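Local coordinates for putative branched chain amino acid ABC transporter, periplasmic amino acid-binding protein (Brucella ovis, PDB 4XFK) that probably serves as the periplasmic substrate-binding component of an ABC transport system for branched-chain and related amino acids, at residues Tyr31-Leu36 / Tyr294-Ala299; Ile81-Ser86 / Leu113-Glu118. The protein carries 1 engineered substitution. All blocks are in the same frame, centred on the assembly; numbering follows the deposited sequence.

Contact 1 of 2, residues Tyr31-Leu36 / Tyr294-Ala299; sequences YRAAVL and YVEPAA. With NA (sodium ion), chain D.
The sodium site of this periplasmic binding protein draws on Tyr31, whose ring packs against Val295 where helix 26-44 meets the segment leading into helix 296-312. Tyr31 OH binds the sodium ion at 2.4 Å, and the ion is also bound by two waters and by the carbonyl oxygens of Gly85 and Gly116. Although the CB of Tyr31 points away from 294-299, its CG stands beside the backbone N (chi1 -79°) and the ring reaches back to Val295, the two side chains crossing at about a right angle. CH-pi geometry is met: Val295 CG2 lies 4.0 Å from the centroid of the Tyr31 ring and 18° off the normal, offset toward the rim. The other branch works at the phenol end, with Val295 CG1 3.3 Å from Tyr31 OH. One turn along, small side chains permit close approach, Ala34 CB meeting Ala299 CB at 3.6 Å. Ala299 CB also approaches Tyr31 CD1, obliquely to the ring. Beside them Glu296 OE2 lies 3.8 Å from Ala33 CB, while its polar bonds go to His290 and Tyr284. Contact 1 thus joins helix 26-44 to the beginning of helix 296-312, with Tyr284 of helix 274-288 packing on Ala33 and Ala34, and Val300 and Leu303 continuing the interface.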
# COMPACT_ATOMS: atom_id res chain seq x y z
N TYR A 31 -3.70 0.37 -9.21
CA TYR A 31 -2.55 1.30 -9.26
C TYR A 31 -2.66 2.19 -10.49
O TYR A 31 -2.46 3.40 -10.39
CB TYR A 31 -1.18 0.58 -9.20
CG TYR A 31 -0.85 0.18 -7.79
CD1 TYR A 31 -0.44 1.14 -6.87
CD2 TYR A 31 -0.99 -1.13 -7.35
CE1 TYR A 31 -0.17 0.79 -5.56
CE2 TYR A 31 -0.73 -1.49 -6.04
CZ TYR A 31 -0.32 -0.53 -5.14
OH TYR A 31 -0.08 -0.87 -3.83
N ARG A 32 -2.96 1.61 -11.65
CA ARG A 32 -3.12 2.42 -12.85
C ARG A 32 -4.19 3.49 -12.67
O ARG A 32 -3.97 4.64 -13.00
CB ARG A 32 -3.46 1.54 -14.04
CG ARG A 32 -3.58 2.32 -15.34
CD ARG A 32 -3.93 1.41 -16.48
NE ARG A 32 -4.12 2.13 -17.74
CZ ARG A 32 -5.29 2.63 -18.12
NH1 ARG A 32 -6.35 2.49 -17.34
NH2 ARG A 32 -5.41 3.25 -19.28
N ALA A 33 -5.35 3.11 -12.14
CA ALA A 33 -6.43 4.07 -11.93
C ALA A 33 -5.98 5.23 -11.04
O ALA A 33 -6.24 6.39 -11.33
CB ALA A 33 -7.67 3.38 -11.35
N ALA A 34 -5.28 4.90 -9.94
CA ALA A 34 -4.87 5.92 -8.97
C ALA A 34 -3.77 6.82 -9.53
O ALA A 34 -3.79 8.04 -9.33
CB ALA A 34 -4.41 5.26 -7.68
N VAL A 35 -2.82 6.23 -10.24
CA VAL A 35 -1.75 6.98 -10.87
C VAL A 35 -2.29 7.91 -11.96
O VAL A 35 -1.94 9.09 -12.02
CB VAL A 35 -0.65 6.03 -11.39
CG1 VAL A 35 0.39 6.78 -12.23
CG2 VAL A 35 0.03 5.32 -10.22
N LEU A 36 -3.16 7.39 -12.82
CA LEU A 36 -3.75 8.24 -13.86
C LEU A 36 -4.61 9.32 -13.23
O LEU A 36 -4.65 10.44 -13.71
CB LEU A 36 -4.56 7.40 -14.85
CG LEU A 36 -3.70 6.48 -15.72
CD1 LEU A 36 -4.56 5.75 -16.74
CD2 LEU A 36 -2.59 7.25 -16.40
N TYR A 294 -8.56 0.12 -0.83
CA TYR A 294 -7.47 -0.84 -0.99
C TYR A 294 -6.19 -0.06 -1.36
O TYR A 294 -5.82 0.86 -0.63
CB TYR A 294 -7.94 -1.91 -1.99
CG TYR A 294 -6.97 -3.02 -2.38
CD1 TYR A 294 -6.14 -3.64 -1.46
CD2 TYR A 294 -6.90 -3.43 -3.71
CE1 TYR A 294 -5.27 -4.66 -1.86
CE2 TYR A 294 -6.04 -4.43 -4.12
CZ TYR A 294 -5.22 -5.03 -3.19
OH TYR A 294 -4.35 -6.03 -3.56
N VAL A 295 -5.53 -0.38 -2.48
CA VAL A 295 -4.24 0.23 -2.82
C VAL A 295 -4.34 1.69 -3.29
O VAL A 295 -3.32 2.39 -3.38
CB VAL A 295 -3.50 -0.59 -3.90
CG1 VAL A 295 -3.17 -1.99 -3.36
CG2 VAL A 295 -4.33 -0.68 -5.18
N GLU A 296 -5.55 2.15 -3.60
CA GLU A 296 -5.70 3.44 -4.28
C GLU A 296 -5.36 4.68 -3.43
O GLU A 296 -4.66 5.55 -3.91
CB GLU A 296 -7.07 3.55 -4.95
CG GLU A 296 -7.29 2.46 -5.97
CD GLU A 296 -8.69 2.47 -6.56
OE1 GLU A 296 -9.67 2.31 -5.79
OE2 GLU A 296 -8.81 2.65 -7.79
N PRO A 297 -5.87 4.76 -2.19
CA PRO A 297 -5.57 5.97 -1.40
C PRO A 297 -4.07 6.25 -1.20
O PRO A 297 -3.67 7.41 -1.39
CB PRO A 297 -6.30 5.70 -0.08
CG PRO A 297 -7.48 4.86 -0.51
CD PRO A 297 -6.87 3.91 -1.50
N ALA A 298 -3.26 5.25 -0.86
CA ALA A 298 -1.82 5.51 -0.69
C ALA A 298 -1.20 6.02 -1.98
O ALA A 298 -0.35 6.92 -1.97
CB ALA A 298 -1.08 4.27 -0.21
N ALA A 299 -1.62 5.47 -3.11
CA ALA A 299 -1.07 5.89 -4.39
C ALA A 299 -1.44 7.33 -4.69
O ALA A 299 -0.59 8.14 -5.09
CB ALA A 299 -1.51 4.96 -5.50
NA NA D . 0.70 -2.87 -2.86
O HOH W 1 -0.54 -3.01 -0.98
O HOH W 2 -0.16 -4.78 -3.63

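Contact 2 of 2, residues Ile81-Ser86 / Leu113-Glu118; sequences IIVQGS and LNLGAE. With NA (sodium ion), chain D; ACT (acetate ion), chain B.
Near the carbonyl oxygen of Gln84, the flat carboxamide of Asn114 is held by bonds from its own segment. Asn114 OD1 accepts from Gly116 N, tilted 26° from the carbonyl plane, which makes an Asx turn; it also accepts from Ala117 N at 2.8 Å, in that plane and on a lone pair, which completes an Asx motif. Asn114 ND2 gives a hydrogen to Ala117 O, which lies 7° out of the amide plane, and has a further partner in His131. CG anti to the backbone N (chi1 168°) starts the group on this course. The Gln84 amide is tied to Tyr112 OH and Ser87 O, and its side chain packs on Val90, Ala91 and Ile94 of helix 88-104.

Parallel pairing is established by Leu113 N to Ile82 O at 2.8 Å and Leu115 N to Gln84 O at 3.0 Å; the bond from Gln84 N to Leu113 O is weak. On the face bearing Val83 and Leu113, Val83 CG1 is pressed to 3.4 Å from Leu115 CD1, tighter than usual for carbons, and Ile81 CG2 rests on Leu113 CG. Phe306, Ala299 and Leu303 of helix 296-312 pack on this face.

Beyond the strands, Gly85 O and Gly116 O each bind sodium at 2.3 Å. Gly85 O and Gly116 O are 2.9 Å apart and not hydrogen-bonded, so the ion probably offsets their repulsion. Glu118 N donates nearly straight to acetate OXT at 2.9 Å; Tyr166 OH and Ser88 OG are also hydrogen-bonded to the acetate. It probably came from crystallisation, yet its grip shows that this site can hold a carboxylate, consistent with amino-acid binding.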
# COMPACT_ATOMS: atom_id res chain seq x y z
N ILE A 81 11.70 8.64 -13.46
CA ILE A 81 10.96 8.17 -12.29
C ILE A 81 10.26 6.86 -12.64
O ILE A 81 9.67 6.73 -13.72
CB ILE A 81 9.90 9.19 -11.84
CG1 ILE A 81 10.54 10.56 -11.64
CG2 ILE A 81 9.17 8.71 -10.58
CD1 ILE A 81 9.63 11.57 -11.02
N ILE A 82 10.38 5.89 -11.74
CA ILE A 82 9.70 4.60 -11.83
C ILE A 82 8.67 4.53 -10.71
O ILE A 82 8.99 4.81 -9.56
CB ILE A 82 10.70 3.44 -11.61
CG1 ILE A 82 11.88 3.52 -12.59
CG2 ILE A 82 9.99 2.08 -11.66
CD1 ILE A 82 11.49 3.37 -14.04
N VAL A 83 7.45 4.13 -11.05
CA VAL A 83 6.39 3.95 -10.07
C VAL A 83 5.87 2.51 -10.11
O VAL A 83 5.65 1.96 -11.20
CB VAL A 83 5.23 4.91 -10.36
CG1 VAL A 83 4.03 4.56 -9.53
CG2 VAL A 83 5.68 6.36 -10.14
N GLN A 84 5.67 1.92 -8.94
CA GLN A 84 5.19 0.55 -8.82
C GLN A 84 4.69 0.35 -7.40
O GLN A 84 5.11 1.07 -6.49
CB GLN A 84 6.32 -0.44 -9.16
CG GLN A 84 5.94 -1.93 -9.06
CD GLN A 84 6.16 -2.51 -7.67
OE1 GLN A 84 6.73 -1.85 -6.79
NE2 GLN A 84 5.72 -3.75 -7.47
N GLY A 85 3.79 -0.61 -7.19
CA GLY A 85 3.36 -0.92 -5.84
C GLY A 85 2.68 -2.25 -5.56
O GLY A 85 2.39 -2.55 -4.40
N SER A 86 2.40 -3.07 -6.58
CA SER A 86 1.55 -4.24 -6.32
C SER A 86 2.23 -5.46 -5.71
O SER A 86 1.54 -6.35 -5.23
CB SER A 86 0.79 -4.66 -7.59
OG SER A 86 1.69 -5.11 -8.59
N LEU A 113 9.44 5.76 -6.93
CA LEU A 113 8.32 6.08 -6.05
C LEU A 113 7.52 4.82 -5.82
O LEU A 113 6.81 4.33 -6.70
CB LEU A 113 7.44 7.16 -6.66
CG LEU A 113 8.15 8.44 -7.12
CD1 LEU A 113 7.11 9.42 -7.63
CD2 LEU A 113 8.98 9.06 -6.01
N ASN A 114 7.68 4.28 -4.62
CA ASN A 114 7.02 3.06 -4.22
C ASN A 114 5.66 3.42 -3.63
O ASN A 114 5.57 3.97 -2.54
CB ASN A 114 7.93 2.34 -3.22
CG ASN A 114 7.25 1.20 -2.51
OD1 ASN A 114 6.10 0.85 -2.80
ND2 ASN A 114 7.95 0.61 -1.54
N LEU A 115 4.61 3.13 -4.38
CA LEU A 115 3.28 3.55 -3.97
C LEU A 115 2.50 2.48 -3.22
O LEU A 115 1.32 2.68 -2.92
CB LEU A 115 2.45 4.03 -5.17
CG LEU A 115 2.97 5.26 -5.92
CD1 LEU A 115 2.00 5.66 -7.01
CD2 LEU A 115 3.21 6.44 -4.98
N GLY A 116 3.13 1.35 -2.91
CA GLY A 116 2.40 0.33 -2.19
C GLY A 116 3.03 -1.02 -1.93
O GLY A 116 2.31 -1.95 -1.55
N ALA A 117 4.33 -1.18 -2.17
CA ALA A 117 5.00 -2.43 -1.80
C ALA A 117 5.38 -2.30 -0.33
O ALA A 117 6.16 -1.41 0.02
CB ALA A 117 6.20 -2.64 -2.66
N GLU A 118 4.83 -3.18 0.50
CA GLU A 118 4.76 -2.93 1.94
C GLU A 118 5.75 -3.73 2.81
O GLU A 118 5.74 -3.61 4.04
CB GLU A 118 3.31 -3.05 2.44
CG GLU A 118 2.36 -2.16 1.63
CD GLU A 118 1.01 -1.90 2.28
OE1 GLU A 118 0.88 -2.04 3.52
OE2 GLU A 118 0.08 -1.53 1.53
NA NA D . 0.70 -2.87 -2.86
C ACT B . 3.09 -6.55 -1.07
O ACT B . 3.68 -7.48 -1.66
OXT ACT B . 3.76 -5.52 -0.83
CH3 ACT B . 1.64 -6.67 -0.69
O HOH W 2 -0.16 -4.78 -3.63
O HOH W 1 -0.54 -3.01 -0.98

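Overall arrangement
From the N terminus, residues 31-36, within helix 26-44, form the first half of contact 1, which meets 294-299 after 257 intervening residues and so closes a long loop. Contact 2 is nested within that loop: it closes a short beta-alpha-beta unit in which helix 88-104 connects adjacent parallel strands 81-84 and 111-114 of the five-stranded sheet. The centres lie about 10 Å apart, and both contacts share the sodium ion and its two waters. Tyr31 CE2 approaches Ser86 N at 3.5 Å, so the sites also touch directly. Together they tie two helices, distant in sequence, to the ends of two neighbouring strands of the same sheet.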